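Local coordinates for protein single-stranded-DNA-specific exonuclease RecJ (Thermus thermophilus, PDB 2ZXR) that degrades single-stranded DNA in the 5' to 3' direction as an exonuclease that requires divalent metal ions, at residues L33-R38 with L447-P452. Sequence-based numbering, arbitrary orientation.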
loop_
_atom_site.group_PDB
_atom_site.type_symbol
_atom_site.label_atom_id
_atom_site.label_comp_id
_atom_site.label_asym_id
_atom_site.label_seq_id
_atom_site.Cartn_x
_atom_site.Cartn_y
_atom_site.Cartn_z
ATOM N N LEU A 33 -11.710 11.184 4.477
ATOM C CA LEU A 33 -11.570 10.018 5.339
ATOM C C LEU A 33 -10.162 9.436 5.124
ATOM O O LEU A 33 -9.441 9.121 6.085
ATOM C CB LEU A 33 -12.621 8.976 4.952
ATOM C CG LEU A 33 -13.690 8.583 5.966
ATOM C CD1 LEU A 33 -14.874 7.913 5.248
ATOM C CD2 LEU A 33 -13.078 7.639 6.977
ATOM N N ALA A 34 -9.784 9.295 3.855
ATOM C CA ALA A 34 -8.466 8.761 3.477
ATOM C C ALA A 34 -7.343 9.660 4.015
ATOM O O ALA A 34 -6.401 9.188 4.675
ATOM C CB ALA A 34 -8.370 8.639 1.959
ATOM N N TYR A 35 -7.443 10.961 3.750
ATOM C CA TYR A 35 -6.428 11.880 4.252
ATOM C C TYR A 35 -6.329 11.807 5.777
ATOM O O TYR A 35 -5.216 11.730 6.322
ATOM C CB TYR A 35 -6.729 13.313 3.815
ATOM C CG TYR A 35 -6.653 13.498 2.327
ATOM C CD1 TYR A 35 -5.483 13.204 1.631
ATOM C CD2 TYR A 35 -7.756 13.936 1.606
ATOM C CE1 TYR A 35 -5.428 13.341 0.247
ATOM C CE2 TYR A 35 -7.715 14.067 0.238
ATOM C CZ TYR A 35 -6.555 13.770 -0.443
ATOM O OH TYR A 35 -6.524 13.880 -1.811
ATOM N N TRP A 36 -7.474 11.805 6.472
ATOM C CA TRP A 36 -7.429 11.738 7.933
ATOM C C TRP A 36 -6.650 10.505 8.402
ATOM O O TRP A 36 -5.810 10.597 9.304
ATOM C CB TRP A 36 -8.831 11.707 8.537
ATOM C CG TRP A 36 -8.817 11.783 10.050
ATOM C CD1 TRP A 36 -8.721 12.918 10.821
ATOM C CD2 TRP A 36 -8.896 10.686 10.967
ATOM N NE1 TRP A 36 -8.739 12.588 12.158
ATOM C CE2 TRP A 36 -8.845 11.229 12.278
ATOM C CE3 TRP A 36 -9.009 9.300 10.816
ATOM C CZ2 TRP A 36 -8.903 10.425 13.430
ATOM C CZ3 TRP A 36 -9.066 8.499 11.963
ATOM C CH2 TRP A 36 -9.012 9.069 13.253
ATOM N N HIS A 37 -6.918 9.363 7.781
ATOM C CA HIS A 37 -6.236 8.124 8.127
ATOM C C HIS A 37 -4.743 8.112 7.805
ATOM O O HIS A 37 -3.970 7.491 8.526
ATOM C CB HIS A 37 -6.894 6.934 7.418
ATOM C CG HIS A 37 -8.133 6.436 8.101
ATOM N ND1 HIS A 37 -8.146 6.038 9.423
ATOM C CD2 HIS A 37 -9.402 6.284 7.651
ATOM C CE1 HIS A 37 -9.369 5.668 9.758
ATOM N NE2 HIS A 37 -10.150 5.808 8.701
ATOM N N ARG A 38 -4.348 8.777 6.721
ATOM C CA ARG A 38 -2.958 8.806 6.290
ATOM C C ARG A 38 -2.232 9.939 6.968
ATOM O O ARG A 38 -1.076 10.200 6.662
ATOM C CB ARG A 38 -2.852 9.015 4.772
ATOM C CG ARG A 38 -3.796 8.195 3.908
ATOM C CD ARG A 38 -3.212 6.858 3.537
ATOM N NE ARG A 38 -4.205 5.958 2.954
ATOM C CZ ARG A 38 -4.315 5.674 1.661
ATOM N NH1 ARG A 38 -3.491 6.227 0.780
ATOM N NH2 ARG A 38 -5.234 4.804 1.257
ATOM N N LEU A 447 -9.343 12.157 -4.715
ATOM C CA LEU A 447 -8.375 11.156 -4.249
ATOM C C LEU A 447 -7.023 11.324 -4.950
ATOM O O LEU A 447 -6.003 10.825 -4.474
ATOM C CB LEU A 447 -8.882 9.743 -4.544
ATOM C CG LEU A 447 -10.098 9.327 -3.720
ATOM C CD1 LEU A 447 -10.612 7.967 -4.176
ATOM C CD2 LEU A 447 -9.715 9.294 -2.264
ATOM N N ALA A 448 -7.034 12.025 -6.081
ATOM C CA ALA A 448 -5.846 12.251 -6.887
ATOM C C ALA A 448 -4.683 12.828 -6.106
ATOM O O ALA A 448 -3.539 12.445 -6.324
ATOM C CB ALA A 448 -6.182 13.181 -8.059
ATOM N N LEU A 449 -4.983 13.752 -5.199
ATOM C CA LEU A 449 -3.953 14.406 -4.408
ATOM C C LEU A 449 -3.143 13.468 -3.512
ATOM O O LEU A 449 -2.074 13.840 -3.052
ATOM C CB LEU A 449 -4.576 15.516 -3.551
ATOM C CG LEU A 449 -4.878 16.799 -4.338
ATOM C CD1 LEU A 449 -3.566 17.322 -4.931
ATOM C CD2 LEU A 449 -5.909 16.521 -5.450
ATOM N N LEU A 450 -3.667 12.268 -3.272
ATOM C CA LEU A 450 -3.003 11.278 -2.435
ATOM C C LEU A 450 -1.729 10.743 -3.064
ATOM O O LEU A 450 -0.869 10.181 -2.383
ATOM C CB LEU A 450 -3.940 10.101 -2.166
ATOM C CG LEU A 450 -4.832 10.232 -0.932
ATOM C CD1 LEU A 450 -5.851 9.084 -0.903
ATOM C CD2 LEU A 450 -3.944 10.228 0.317
ATOM N N GLU A 451 -1.631 10.881 -4.374
ATOM C CA GLU A 451 -0.467 10.391 -5.075
ATOM C C GLU A 451 0.761 11.208 -4.720
ATOM O O GLU A 451 0.659 12.391 -4.374
ATOM C CB GLU A 451 -0.723 10.449 -6.555
ATOM C CG GLU A 451 -1.928 9.653 -6.939
ATOM C CD GLU A 451 -1.986 9.439 -8.419
ATOM O OE1 GLU A 451 -1.420 8.425 -8.891
ATOM O OE2 GLU A 451 -2.585 10.297 -9.112
ATOM N N PRO A 452 1.951 10.595 -4.838
ATOM C CA PRO A 452 2.172 9.209 -5.289
ATOM C C PRO A 452 1.832 8.072 -4.316
ATOM O O PRO A 452 2.211 8.111 -3.134
ATOM C CB PRO A 452 3.648 9.210 -5.648
ATOM C CG PRO A 452 4.223 10.110 -4.567
ATOM C CD PRO A 452 3.226 11.260 -4.515
#
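The ring of Tyr35 meets the branched end of Leu450 through its CE1 and CD1 atoms. CE1 lies 3.4 Å from Leu450 CG, and Leu450 CD2 sits beside both CE1 and CD1. Leu450 CD2 also comes obliquely to the guanidinium of Arg38, 4.1 Å from Arg38 NH1; Leu450 CD1 lies about as far from NH1. The Arg38 and Leu450 side chains cross at about a right angle. The Arg38 chain bends at chi2 (-89°), which turns CD away from a straight course. The branches of Leu450 thus touch an aromatic ring, a cationic group and a methyl. That methyl is Ala34 CB, 3.8 Å from Leu450 CD1. Leu447 adds its CD2 more loosely, 4.5 Å from Ala34 CB.

The phenol end of Tyr35 reaches Leu449. Its OH lies 3.1 Å from Leu449 CB and makes a hydrogen bond with Glu446 O, just before 447-452. Tyr35 CG stands beside the backbone N, anti to the carbonyl carbon (chi1 -65°), and from there the ring end comes nearer to 447-452. Val21 and Leu25 of helix 15-25 also touch Tyr35, while Leu431 of strand 426-433 packs on Ala34. Arg38 NH2 has a weak hydrogen bond to Pro458 O.

The contact joins helix 29-37, near the N-terminus, to the turn after helix 440-447, which belongs to the RecJ OB domain. It lies away from the metal site. Between the two segments the chemistry is mainly apolar packing, with the Arg38 guanidinium and the Tyr35 hydroxyl lying against leucine carbons; 272 Å² is buried in total. The polar tip of Tyr35 is satisfied by a main-chain oxygen just before the second segment, so one side chain supplies both hydrophobic surface and a directional link between these parts of the fold.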